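Local coordinates for protein 3',5'-nucleoside bisphosphate phosphatase (Chromobacterium violaceum, PDB 2YB1) that uses manganese to hydrolyse the 3'-phosphate of nucleoside 3',5'-bisphosphates, giving a nucleoside 5'-phosphate and orthophosphate, at residues D38-G43 against E97-R102; R102-G107 against G117-A122; H136-L141 against R151-K156. All coordinates share one frame; numbering follows the deposited sequence.

Contact 1. Residues D38-G43 against E97-R102; sequences DHDCTG and EGRLER. With MN (manganese (II) ion), chain B; AMP (adenosine monophosphate), chain E.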
loop_
_atom_site.group_PDB
_atom_site.type_symbol
_atom_site.label_atom_id
_atom_site.label_comp_id
_atom_site.label_asym_id
_atom_site.label_seq_id
_atom_site.Cartn_x
_atom_site.Cartn_y
_atom_site.Cartn_z
ATOM N N ASP A 38 3.232 -0.575 -4.689
ATOM C CA ASP A 38 1.997 -0.966 -5.351
ATOM C C ASP A 38 1.461 -2.225 -4.707
ATOM O O ASP A 38 2.232 -3.008 -4.133
ATOM C CB ASP A 38 2.218 -1.156 -6.852
ATOM C CG ASP A 38 2.133 0.154 -7.614
ATOM O OD1 ASP A 38 1.091 0.835 -7.503
ATOM O OD2 ASP A 38 3.106 0.508 -8.305
ATOM N N HIS A 39 0.143 -2.413 -4.788
ATOM C CA HIS A 39 -0.504 -3.595 -4.221
ATOM C C HIS A 39 -0.066 -4.868 -4.922
ATOM O O HIS A 39 -0.187 -4.979 -6.142
ATOM C CB HIS A 39 -2.017 -3.495 -4.382
ATOM C CG HIS A 39 -2.646 -2.395 -3.587
ATOM N ND1 HIS A 39 -2.805 -2.469 -2.220
ATOM C CD2 HIS A 39 -3.198 -1.217 -3.969
ATOM C CE1 HIS A 39 -3.419 -1.378 -1.791
ATOM N NE2 HIS A 39 -3.671 -0.604 -2.831
ATOM N N ASP A 40 0.455 -5.813 -4.146
ATOM C CA ASP A 40 0.638 -7.203 -4.576
ATOM C C ASP A 40 1.388 -7.340 -5.895
ATOM O O ASP A 40 1.210 -8.325 -6.634
ATOM C CB ASP A 40 -0.730 -7.892 -4.644
ATOM C CG ASP A 40 -1.457 -7.838 -3.308
ATOM O OD1 ASP A 40 -0.764 -7.923 -2.283
ATOM O OD2 ASP A 40 -2.698 -7.684 -3.276
ATOM N N CYS A 41 2.210 -6.339 -6.190
ATOM C CA CYS A 41 2.874 -6.250 -7.487
ATOM C C CYS A 41 4.133 -5.386 -7.399
ATOM O O CYS A 41 4.136 -4.389 -6.686
ATOM C CB CYS A 41 1.894 -5.630 -8.491
ATOM S SG CYS A 41 2.484 -5.694 -10.191
ATOM N N THR A 42 5.207 -5.786 -8.077
ATOM C CA THR A 42 6.423 -4.955 -8.238
ATOM C C THR A 42 6.653 -4.325 -9.632
ATOM O O THR A 42 7.736 -3.816 -9.926
ATOM C CB THR A 42 7.680 -5.663 -7.680
ATOM O OG1 THR A 42 7.808 -6.959 -8.270
ATOM C CG2 THR A 42 7.533 -5.840 -6.163
ATOM N N GLY A 43 5.669 -4.450 -10.513
ATOM C CA GLY A 43 5.846 -4.127 -11.923
ATOM C C GLY A 43 6.221 -2.696 -12.247
ATOM O O GLY A 43 6.671 -2.396 -13.362
ATOM N N GLU A 97 -3.763 -13.932 -8.282
ATOM C CA GLU A 97 -4.463 -14.955 -9.074
ATOM C C GLU A 97 -5.996 -14.883 -9.102
ATOM O O GLU A 97 -6.607 -15.051 -10.162
ATOM C CB GLU A 97 -4.040 -16.363 -8.637
ATOM C CG GLU A 97 -2.746 -16.870 -9.255
ATOM C CD GLU A 97 -2.416 -18.291 -8.802
ATOM O OE1 GLU A 97 -3.367 -19.074 -8.582
ATOM O OE2 GLU A 97 -1.214 -18.617 -8.650
ATOM N N GLY A 98 -6.615 -14.665 -7.949
ATOM C CA GLY A 98 -8.068 -14.644 -7.880
ATOM C C GLY A 98 -8.693 -13.272 -8.091
ATOM O O GLY A 98 -9.908 -13.115 -7.989
ATOM N N ARG A 99 -7.862 -12.279 -8.376
ATOM C CA ARG A 99 -8.315 -10.888 -8.419
ATOM C C ARG A 99 -9.355 -10.632 -9.525
ATOM O O ARG A 99 -10.407 -10.036 -9.273
ATOM C CB ARG A 99 -7.103 -9.951 -8.566
ATOM C CG ARG A 99 -7.278 -8.597 -7.933
ATOM C CD ARG A 99 -5.946 -7.869 -7.777
ATOM N NE ARG A 99 -5.599 -7.623 -6.374
ATOM C CZ ARG A 99 -6.308 -6.866 -5.537
ATOM N NH1 ARG A 99 -7.428 -6.272 -5.948
ATOM N NH2 ARG A 99 -5.900 -6.704 -4.277
ATOM N N LEU A 100 -9.064 -11.073 -10.749
ATOM C CA LEU A 100 -9.989 -10.872 -11.868
ATOM C C LEU A 100 -11.336 -11.564 -11.650
ATOM O O LEU A 100 -12.399 -10.972 -11.881
ATOM C CB LEU A 100 -9.360 -11.354 -13.186
ATOM C CG LEU A 100 -8.824 -10.214 -14.054
ATOM C CD1 LEU A 100 -7.943 -10.745 -15.192
ATOM C CD2 LEU A 100 -9.975 -9.363 -14.590
ATOM N N GLU A 101 -11.278 -12.825 -11.225
ATOM C CA GLU A 101 -12.472 -13.602 -10.903
ATOM C C GLU A 101 -13.338 -12.880 -9.854
ATOM O O GLU A 101 -14.548 -12.728 -10.021
ATOM C CB GLU A 101 -12.036 -14.980 -10.395
ATOM C CG GLU A 101 -13.118 -15.841 -9.769
ATOM C CD GLU A 101 -12.548 -17.141 -9.190
ATOM O OE1 GLU A 101 -11.521 -17.086 -8.461
ATOM O OE2 GLU A 101 -13.132 -18.218 -9.457
ATOM N N ARG A 102 -12.706 -12.436 -8.773
ATOM C CA ARG A 102 -13.402 -11.703 -7.723
ATOM C C ARG A 102 -14.067 -10.442 -8.273
ATOM O O ARG A 102 -15.187 -10.083 -7.874
ATOM C CB ARG A 102 -12.405 -11.332 -6.629
ATOM C CG ARG A 102 -12.901 -10.382 -5.534
ATOM C CD ARG A 102 -11.712 -10.137 -4.585
ATOM N NE ARG A 102 -11.951 -9.189 -3.493
ATOM C CZ ARG A 102 -11.504 -7.933 -3.477
ATOM N NH1 ARG A 102 -10.809 -7.450 -4.512
ATOM N NH2 ARG A 102 -11.746 -7.162 -2.420
HETATM MN MN MN B . -4.917 1.221 -2.784
HETATM P P AMP E . -8.983 -4.497 -3.096
HETATM O O1P AMP E . -9.867 -4.987 -1.968
HETATM O O2P AMP E . -7.552 -4.850 -2.753
HETATM O O3P AMP E . -9.535 -4.966 -4.420
HETATM O "O5'" AMP E . -9.180 -2.921 -2.972
HETATM C "C5'" AMP E . -8.739 -2.226 -1.818
HETATM C "C4'" AMP E . -8.400 -0.792 -2.128
HETATM O "O4'" AMP E . -9.613 -0.008 -2.165
HETATM C "C3'" AMP E . -7.532 -0.085 -1.096
HETATM O "O3'" AMP E . -6.149 -0.353 -1.273
HETATM C "C2'" AMP E . -7.893 1.387 -1.281
HETATM O "O2'" AMP E . -7.151 1.951 -2.355
HETATM C "C1'" AMP E . -9.362 1.305 -1.698
HETATM N N9 AMP E . -10.267 1.578 -0.567
HETATM C C8 AMP E . -10.705 0.684 0.344
HETATM N N7 AMP E . -11.515 1.294 1.256
HETATM C C5 AMP E . -11.587 2.601 0.933
HETATM C C6 AMP E . -12.266 3.805 1.466
HETATM N N6 AMP E . -13.047 3.734 2.569
HETATM N N1 AMP E . -12.077 4.977 0.811
HETATM C C2 AMP E . -11.300 5.072 -0.287
HETATM N N3 AMP E . -10.652 4.020 -0.825
HETATM C C4 AMP E . -10.761 2.784 -0.269
HETATM O O HOH W 1 -3.742 -9.201 -5.269
#
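Asp40 sets its CG anti to its own carbonyl carbon (chi1 -57°), and Arg99 bends its chain at chi3 (-117°), which brings carboxylate and guanidinium together. The two side chains cross at about a right angle. Asp40 OD2 meets the edge of the guanidinium, in its plane, 3.5 Å from Arg99 NH2. This salt bridge is weak as a hydrogen bond because it is long, although it is nearly straight. A water bridges the same two groups. It donates to Asp40 OD2 (2.7 Å) and accepts from Arg99 NE. Together the contacts at NH2 and NE probably help to fix the rotation of the guanidinium. Ser66 OG bonds to Asp40 OD2 and holds the carboxylate from the second shell. Arg99 NH2 is shared, with its shorter bond going to AMP O2P (2.9 Å). Arg99 NH1 donates to AMP O3P at 2.9 Å and has a second partner in Ile132 O. Arg102 approaches the same phosphate on an extended chain. Arg102 NH1 bonds to AMP O3P at 2.8 Å and Arg102 NH2 to AMP O1P at 2.9 Å. O3P is thus gripped by both arginines. At the ribose, His39 NE2 binds a manganese ion (2.2 Å) that also holds AMP O3' and O2'. Asp14 and His250 bind this manganese too. The two segments thus frame the substrate site of a PHP-family phosphatase, with metal at the sugar hydroxyls and arginines at the 5'-phosphate.

Contact 2. Residues R102-G107 against G117-A122; sequences RARQMG and GCFDGA. With AMP (adenosine monophosphate), chain E.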
loop_
_atom_site.group_PDB
_atom_site.type_symbol
_atom_site.label_atom_id
_atom_site.label_comp_id
_atom_site.label_asym_id
_atom_site.label_seq_id
_atom_site.Cartn_x
_atom_site.Cartn_y
_atom_site.Cartn_z
ATOM N N ARG A 102 -12.706 -12.436 -8.773
ATOM C CA ARG A 102 -13.402 -11.703 -7.723
ATOM C C ARG A 102 -14.067 -10.442 -8.273
ATOM O O ARG A 102 -15.187 -10.083 -7.874
ATOM C CB ARG A 102 -12.405 -11.332 -6.629
ATOM C CG ARG A 102 -12.901 -10.382 -5.534
ATOM C CD ARG A 102 -11.712 -10.137 -4.585
ATOM N NE ARG A 102 -11.951 -9.189 -3.493
ATOM C CZ ARG A 102 -11.504 -7.933 -3.477
ATOM N NH1 ARG A 102 -10.809 -7.450 -4.512
ATOM N NH2 ARG A 102 -11.746 -7.162 -2.420
ATOM N N ALA A 103 -13.371 -9.767 -9.183
ATOM C CA ALA A 103 -13.896 -8.539 -9.785
ATOM C C ALA A 103 -15.131 -8.771 -10.653
ATOM O O ALA A 103 -16.064 -7.975 -10.629
ATOM C CB ALA A 103 -12.806 -7.817 -10.589
ATOM N N ARG A 104 -15.135 -9.843 -11.442
ATOM C CA ARG A 104 -16.314 -10.146 -12.253
ATOM C C ARG A 104 -17.528 -10.389 -11.345
ATOM O O ARG A 104 -18.649 -9.975 -11.643
ATOM C CB ARG A 104 -16.053 -11.352 -13.162
ATOM C CG ARG A 104 -14.887 -11.153 -14.126
ATOM C CD ARG A 104 -14.756 -12.334 -15.091
ATOM N NE ARG A 104 -13.469 -12.309 -15.784
ATOM C CZ ARG A 104 -12.402 -13.012 -15.415
ATOM N NH1 ARG A 104 -12.468 -13.810 -14.349
ATOM N NH2 ARG A 104 -11.264 -12.916 -16.107
ATOM N N GLN A 105 -17.282 -11.050 -10.223
ATOM C CA GLN A 105 -18.303 -11.315 -9.219
ATOM C C GLN A 105 -18.787 -10.025 -8.525
ATOM O O GLN A 105 -19.984 -9.860 -8.268
ATOM C CB GLN A 105 -17.763 -12.334 -8.198
ATOM C CG GLN A 105 -17.539 -13.726 -8.807
ATOM C CD GLN A 105 -16.731 -14.667 -7.921
ATOM O OE1 GLN A 105 -16.223 -14.276 -6.873
ATOM N NE2 GLN A 105 -16.601 -15.916 -8.356
ATOM N N MET A 106 -17.862 -9.115 -8.231
ATOM C CA MET A 106 -18.224 -7.821 -7.653
ATOM C C MET A 106 -19.163 -7.081 -8.603
ATOM O O MET A 106 -20.162 -6.491 -8.179
ATOM C CB MET A 106 -16.976 -6.975 -7.359
ATOM C CG MET A 106 -16.075 -7.522 -6.226
ATOM S SD MET A 106 -14.748 -6.353 -5.796
ATOM C CE MET A 106 -13.548 -6.641 -7.078
ATOM N N GLY A 107 -18.849 -7.132 -9.894
ATOM C CA GLY A 107 -19.683 -6.492 -10.894
ATOM C C GLY A 107 -21.080 -7.085 -10.901
ATOM O O GLY A 107 -22.071 -6.356 -10.921
ATOM N N GLY A 117 -23.193 -2.882 -15.193
ATOM C CA GLY A 117 -22.048 -2.383 -15.934
ATOM C C GLY A 117 -20.830 -1.975 -15.126
ATOM O O GLY A 117 -19.927 -1.343 -15.672
ATOM N N CYS A 118 -20.783 -2.336 -13.841
ATOM C CA CYS A 118 -19.680 -1.897 -12.978
ATOM C C CYS A 118 -18.327 -2.576 -13.226
ATOM O O CYS A 118 -17.287 -1.927 -13.125
ATOM C CB CYS A 118 -20.065 -1.990 -11.496
ATOM S SG CYS A 118 -21.382 -0.833 -11.069
ATOM N N PHE A 119 -18.323 -3.869 -13.537
ATOM C CA PHE A 119 -17.062 -4.514 -13.909
ATOM C C PHE A 119 -16.478 -3.829 -15.136
ATOM O O PHE A 119 -15.295 -3.466 -15.151
ATOM C CB PHE A 119 -17.237 -6.007 -14.184
ATOM C CG PHE A 119 -15.962 -6.694 -14.639
ATOM C CD1 PHE A 119 -14.970 -7.025 -13.726
ATOM C CD2 PHE A 119 -15.764 -7.015 -15.979
ATOM C CE1 PHE A 119 -13.803 -7.657 -14.134
ATOM C CE2 PHE A 119 -14.591 -7.639 -16.398
ATOM C CZ PHE A 119 -13.607 -7.955 -15.475
ATOM N N ASP A 120 -17.303 -3.656 -16.171
ATOM C CA ASP A 120 -16.830 -3.009 -17.399
ATOM C C ASP A 120 -16.322 -1.602 -17.115
ATOM O O ASP A 120 -15.269 -1.204 -17.610
ATOM C CB ASP A 120 -17.923 -2.961 -18.460
ATOM C CG ASP A 120 -18.230 -4.324 -19.057
ATOM O OD1 ASP A 120 -17.483 -5.290 -18.805
ATOM O OD2 ASP A 120 -19.214 -4.422 -19.801
ATOM N N GLY A 121 -17.075 -0.852 -16.314
ATOM C CA GLY A 121 -16.705 0.514 -15.980
ATOM C C GLY A 121 -15.402 0.587 -15.206
ATOM O O GLY A 121 -14.539 1.425 -15.493
ATOM N N ALA A 122 -15.255 -0.294 -14.219
ATOM C CA ALA A 122 -14.021 -0.362 -13.434
ATOM C C ALA A 122 -12.823 -0.649 -14.340
ATOM O O ALA A 122 -11.753 -0.071 -14.187
ATOM C CB ALA A 122 -14.143 -1.449 -12.344
HETATM P P AMP E . -8.983 -4.497 -3.096
HETATM O O1P AMP E . -9.867 -4.987 -1.968
HETATM O O2P AMP E . -7.552 -4.850 -2.753
HETATM O O3P AMP E . -9.535 -4.966 -4.420
HETATM O "O5'" AMP E . -9.180 -2.921 -2.972
HETATM C "C5'" AMP E . -8.739 -2.226 -1.818
HETATM C "C4'" AMP E . -8.400 -0.792 -2.128
HETATM O "O4'" AMP E . -9.613 -0.008 -2.165
HETATM C "C3'" AMP E . -7.532 -0.085 -1.096
HETATM O "O3'" AMP E . -6.149 -0.353 -1.273
HETATM C "C2'" AMP E . -7.893 1.387 -1.281
HETATM O "O2'" AMP E . -7.151 1.951 -2.355
HETATM C "C1'" AMP E . -9.362 1.305 -1.698
HETATM N N9 AMP E . -10.267 1.578 -0.567
HETATM C C8 AMP E . -10.705 0.684 0.344
HETATM N N7 AMP E . -11.515 1.294 1.256
HETATM C C5 AMP E . -11.587 2.601 0.933
HETATM C C6 AMP E . -12.266 3.805 1.466
HETATM N N6 AMP E . -13.047 3.734 2.569
HETATM N N1 AMP E . -12.077 4.977 0.811
HETATM C C2 AMP E . -11.300 5.072 -0.287
HETATM N N3 AMP E . -10.652 4.020 -0.825
HETATM C C4 AMP E . -10.761 2.784 -0.269
HETATM O O HOH W 2 -22.570 -4.109 -12.313
#
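Gly107 and Phe119 bring their CA atoms within 4.5 Å where segments 102-107 and 118-122, whose helix axes approach to 8.5 Å, meet with 126° between their N-to-C directions. This close approach depends on the absence of a side chain at Gly107, which leaves Gly107 CA 4.0 Å from Phe119 N. A water bridges the backbones here. It donates to Gly107 O (2.7 Å) and accepts from Cys118 N (2.9 Å). Cys118 opens the second helix, right after Gly117 at the N-cap position, so the water serves an N-H of the first turn. Phe119 carries most of the side-chain contact. With CG trans to the backbone N (chi1 177°), its ring is laid along the first helix. Arg104 comes over one face of the ring. Arg104 CG is 3.9 Å from the Phe119 ring centroid, 24° off the normal, in a CH-pi contact. Beyond CG the arginine runs beside the ring in the same direction, with its guanidinium turned obliquely to it. Ala103 takes the edge: its CB lies in the ring plane, 3.7 Å from Phe119 CE1. Met106, one turn on from Arg102, puts SD over the face of the Arg102 guanidinium, 4.2 Å above its plane. Leu100 also packs on Phe119, from an earlier turn of helix 99-112. Helix 134-143 completes the cluster: its Phe137 touches Ala103, Met106 and Ala122, and its Leu141 touches Cys118.

Contact 3. Residues H136-L141 against R151-K156; sequences HFARHL and RTVFRK. With AMP (adenosine monophosphate), chain E.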
loop_
_atom_site.group_PDB
_atom_site.type_symbol
_atom_site.label_atom_id
_atom_site.label_comp_id
_atom_site.label_asym_id
_atom_site.label_seq_id
_atom_site.Cartn_x
_atom_site.Cartn_y
_atom_site.Cartn_z
ATOM N N HIS A 136 -10.776 0.831 -8.431
ATOM C CA HIS A 136 -11.247 1.077 -9.788
ATOM C C HIS A 136 -12.777 1.091 -9.865
ATOM O O HIS A 136 -13.355 1.912 -10.591
ATOM C CB HIS A 136 -10.673 0.044 -10.752
ATOM C CG HIS A 136 -9.179 -0.027 -10.737
ATOM N ND1 HIS A 136 -8.490 -1.167 -10.375
ATOM C CD2 HIS A 136 -8.240 0.904 -11.024
ATOM C CE1 HIS A 136 -7.191 -0.939 -10.462
ATOM N NE2 HIS A 136 -7.012 0.308 -10.859
ATOM N N PHE A 137 -13.430 0.202 -9.115
ATOM C CA PHE A 137 -14.892 0.181 -9.036
ATOM C C PHE A 137 -15.404 1.498 -8.475
ATOM O O PHE A 137 -16.393 2.047 -8.954
ATOM C CB PHE A 137 -15.393 -0.982 -8.160
ATOM C CG PHE A 137 -15.512 -2.295 -8.899
ATOM C CD1 PHE A 137 -14.385 -3.067 -9.164
ATOM C CD2 PHE A 137 -16.747 -2.738 -9.350
ATOM C CE1 PHE A 137 -14.496 -4.270 -9.861
ATOM C CE2 PHE A 137 -16.861 -3.934 -10.049
ATOM C CZ PHE A 137 -15.727 -4.702 -10.299
ATOM N N ALA A 138 -14.717 2.013 -7.460
ATOM C CA ALA A 138 -15.125 3.272 -6.844
ATOM C C ALA A 138 -14.985 4.447 -7.818
ATOM O O ALA A 138 -15.872 5.298 -7.905
ATOM C CB ALA A 138 -14.328 3.527 -5.565
ATOM N N ARG A 139 -13.876 4.495 -8.552
ATOM C CA ARG A 139 -13.680 5.561 -9.532
ATOM C C ARG A 139 -14.776 5.520 -10.576
ATOM O O ARG A 139 -15.266 6.572 -10.999
ATOM C CB ARG A 139 -12.308 5.490 -10.212
ATOM C CG ARG A 139 -11.193 5.871 -9.286
ATOM C CD ARG A 139 -9.837 6.033 -9.971
ATOM N NE ARG A 139 -8.851 6.291 -8.924
ATOM C CZ ARG A 139 -7.732 5.603 -8.736
ATOM N NH1 ARG A 139 -7.392 4.621 -9.573
ATOM N NH2 ARG A 139 -6.943 5.923 -7.716
ATOM N N HIS A 140 -15.153 4.309 -10.989
ATOM C CA HIS A 140 -16.246 4.153 -11.946
ATOM C C HIS A 140 -17.549 4.679 -11.364
ATOM O O HIS A 140 -18.255 5.442 -12.020
ATOM C CB HIS A 140 -16.450 2.704 -12.382
ATOM C CG HIS A 140 -17.713 2.501 -13.167
ATOM N ND1 HIS A 140 -17.945 3.129 -14.374
ATOM C CD2 HIS A 140 -18.829 1.781 -12.897
ATOM C CE1 HIS A 140 -19.139 2.787 -14.824
ATOM N NE2 HIS A 140 -19.696 1.967 -13.948
ATOM N N LEU A 141 -17.868 4.267 -10.138
ATOM C CA LEU A 141 -19.131 4.671 -9.512
ATOM C C LEU A 141 -19.230 6.189 -9.362
ATOM O O LEU A 141 -20.310 6.767 -9.499
ATOM C CB LEU A 141 -19.331 3.962 -8.169
ATOM C CG LEU A 141 -19.619 2.461 -8.313
ATOM C CD1 LEU A 141 -19.340 1.714 -7.012
ATOM C CD2 LEU A 141 -21.057 2.224 -8.801
ATOM N N ARG A 151 -15.737 8.538 -0.734
ATOM C CA ARG A 151 -16.128 8.261 0.643
ATOM C C ARG A 151 -17.512 7.621 0.712
ATOM O O ARG A 151 -17.720 6.644 1.424
ATOM C CB ARG A 151 -16.095 9.547 1.477
ATOM C CG ARG A 151 -16.321 9.326 2.970
ATOM C CD ARG A 151 -16.043 10.598 3.767
ATOM N NE ARG A 151 -14.655 11.042 3.622
ATOM C CZ ARG A 151 -13.756 11.042 4.605
ATOM N NH1 ARG A 151 -14.098 10.629 5.819
ATOM N NH2 ARG A 151 -12.518 11.464 4.378
ATOM N N THR A 152 -18.453 8.180 -0.039
ATOM C CA THR A 152 -19.824 7.680 -0.073
ATOM C C THR A 152 -19.911 6.291 -0.725
ATOM O O THR A 152 -20.761 5.465 -0.352
ATOM C CB THR A 152 -20.754 8.675 -0.802
ATOM O OG1 THR A 152 -20.635 9.971 -0.195
ATOM C CG2 THR A 152 -22.196 8.218 -0.725
ATOM N N VAL A 153 -19.025 6.032 -1.688
ATOM C CA VAL A 153 -18.991 4.726 -2.337
ATOM C C VAL A 153 -18.802 3.603 -1.310
ATOM O O VAL A 153 -19.546 2.630 -1.304
ATOM C CB VAL A 153 -17.886 4.625 -3.422
ATOM C CG1 VAL A 153 -17.658 3.158 -3.818
ATOM C CG2 VAL A 153 -18.237 5.479 -4.642
ATOM N N PHE A 154 -17.810 3.742 -0.439
ATOM C CA PHE A 154 -17.465 2.673 0.492
ATOM C C PHE A 154 -18.403 2.622 1.692
ATOM O O PHE A 154 -18.437 1.646 2.442
ATOM C CB PHE A 154 -15.992 2.777 0.905
ATOM C CG PHE A 154 -15.046 2.426 -0.210
ATOM C CD1 PHE A 154 -14.681 1.106 -0.434
ATOM C CD2 PHE A 154 -14.569 3.408 -1.075
ATOM C CE1 PHE A 154 -13.825 0.775 -1.482
ATOM C CE2 PHE A 154 -13.717 3.080 -2.125
ATOM C CZ PHE A 154 -13.344 1.762 -2.324
ATOM N N ARG A 155 -19.189 3.677 1.846
ATOM C CA ARG A 155 -20.267 3.684 2.817
ATOM C C ARG A 155 -21.435 2.800 2.345
ATOM O O ARG A 155 -22.014 2.063 3.146
ATOM C CB ARG A 155 -20.721 5.125 3.055
ATOM C CG ARG A 155 -21.511 5.340 4.320
ATOM C CD ARG A 155 -21.607 6.833 4.657
ATOM N NE ARG A 155 -22.125 7.606 3.532
ATOM C CZ ARG A 155 -23.418 7.754 3.261
ATOM N NH1 ARG A 155 -24.323 7.183 4.045
ATOM N NH2 ARG A 155 -23.805 8.471 2.211
ATOM N N LYS A 156 -21.800 2.899 1.062
ATOM C CA LYS A 156 -22.922 2.128 0.525
ATOM C C LYS A 156 -22.597 0.788 -0.165
ATOM O O LYS A 156 -23.482 -0.064 -0.308
ATOM C CB LYS A 156 -23.707 2.985 -0.468
ATOM C CG LYS A 156 -24.192 4.319 0.081
ATOM C CD LYS A 156 -24.863 4.138 1.432
ATOM C CE LYS A 156 -25.609 5.397 1.869
ATOM N NZ LYS A 156 -26.047 5.280 3.288
HETATM P P AMP E . -8.983 -4.497 -3.096
HETATM O O1P AMP E . -9.867 -4.987 -1.968
HETATM O O2P AMP E . -7.552 -4.850 -2.753
HETATM O O3P AMP E . -9.535 -4.966 -4.420
HETATM O "O5'" AMP E . -9.180 -2.921 -2.972
HETATM C "C5'" AMP E . -8.739 -2.226 -1.818
HETATM C "C4'" AMP E . -8.400 -0.792 -2.128
HETATM O "O4'" AMP E . -9.613 -0.008 -2.165
HETATM C "C3'" AMP E . -7.532 -0.085 -1.096
HETATM O "O3'" AMP E . -6.149 -0.353 -1.273
HETATM C "C2'" AMP E . -7.893 1.387 -1.281
HETATM O "O2'" AMP E . -7.151 1.951 -2.355
HETATM C "C1'" AMP E . -9.362 1.305 -1.698
HETATM N N9 AMP E . -10.267 1.578 -0.567
HETATM C C8 AMP E . -10.705 0.684 0.344
HETATM N N7 AMP E . -11.515 1.294 1.256
HETATM C C5 AMP E . -11.587 2.601 0.933
HETATM C C6 AMP E . -12.266 3.805 1.466
HETATM N N6 AMP E . -13.047 3.734 2.569
HETATM N N1 AMP E . -12.077 4.977 0.811
HETATM C C2 AMP E . -11.300 5.072 -0.287
HETATM N N3 AMP E . -10.652 4.020 -0.825
HETATM C C4 AMP E . -10.761 2.784 -0.269
#
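Ala138 is the first residue of 136-141 to meet the other helix, and its CB touches two side chains there. Ala138 CB lies 3.5 Å from Phe154 CE2, approaching that ring obliquely, and 3.8 Å from Val153 CG1. The small methyl group is consistent with the close approach of the backbones, with the CA atoms of Ala138 and Val153 6.1 Å apart. Arg139, the next residue, points away from the partner helix. It makes a salt bridge with Glu254 and a hydrogen bond to the backbone O of Asp14, itself a manganese ligand. Leu141 comes one turn after Ala138 and returns to the contact. Leu141 CD1 reaches Val153 CG1 at 3.9 Å, and Leu141 CB rests against Val153 CG2 at 4.0 Å. Val153 therefore fits between Ala138 and Leu141. Its CG1, trans to the backbone N (chi1 166°), serves both neighbours. The contact is apolar and buried. The axes of these segments pass 9.6 Å apart, with 112° between their N-to-C directions.

Phe154 takes the packing on to the nucleotide. A chi1 of -70° swings its ring to the AMP side of the helix. The adenine lies flat against one face, with AMP C5 3.5 Å above the Phe154 ring plane, over the centre. Val153 CG1 lies over the opposite face, 4.1 Å from the Phe154 ring plane and offset toward the rim. The ring is thus held between adenine and valine, and Arg134 also touches it. The base contact rests on an aromatic face, consistent with the similar efficiencies seen with all the bases. Two crossed helices here build the base end of the AMP pocket in this PHP-family enzyme.

From the N terminus, contact 1 comes first. It closes a long loop of 53 residues that holds helix 45-54, strands 59-69 and 72-79, and helix 86-96. It ties the metal-binding loop after strand 33-36 to the start of helix 99-112. Contact 2 shares Arg102 with contact 1, touches it through Leu100 on Phe119, and closes the short loop between helices 99-112 and 118-123. Contact 3 closes another, between helices 134-143 and 150-156. The three follow in series; none nests in or crosses another. Contacts 2 and 3 touch through His136, Phe137 and His140. Contacts 1 and 3 do not touch, but both touch AMP, as does contact 2. Contact 1 alone reaches the loop after strand 33-36.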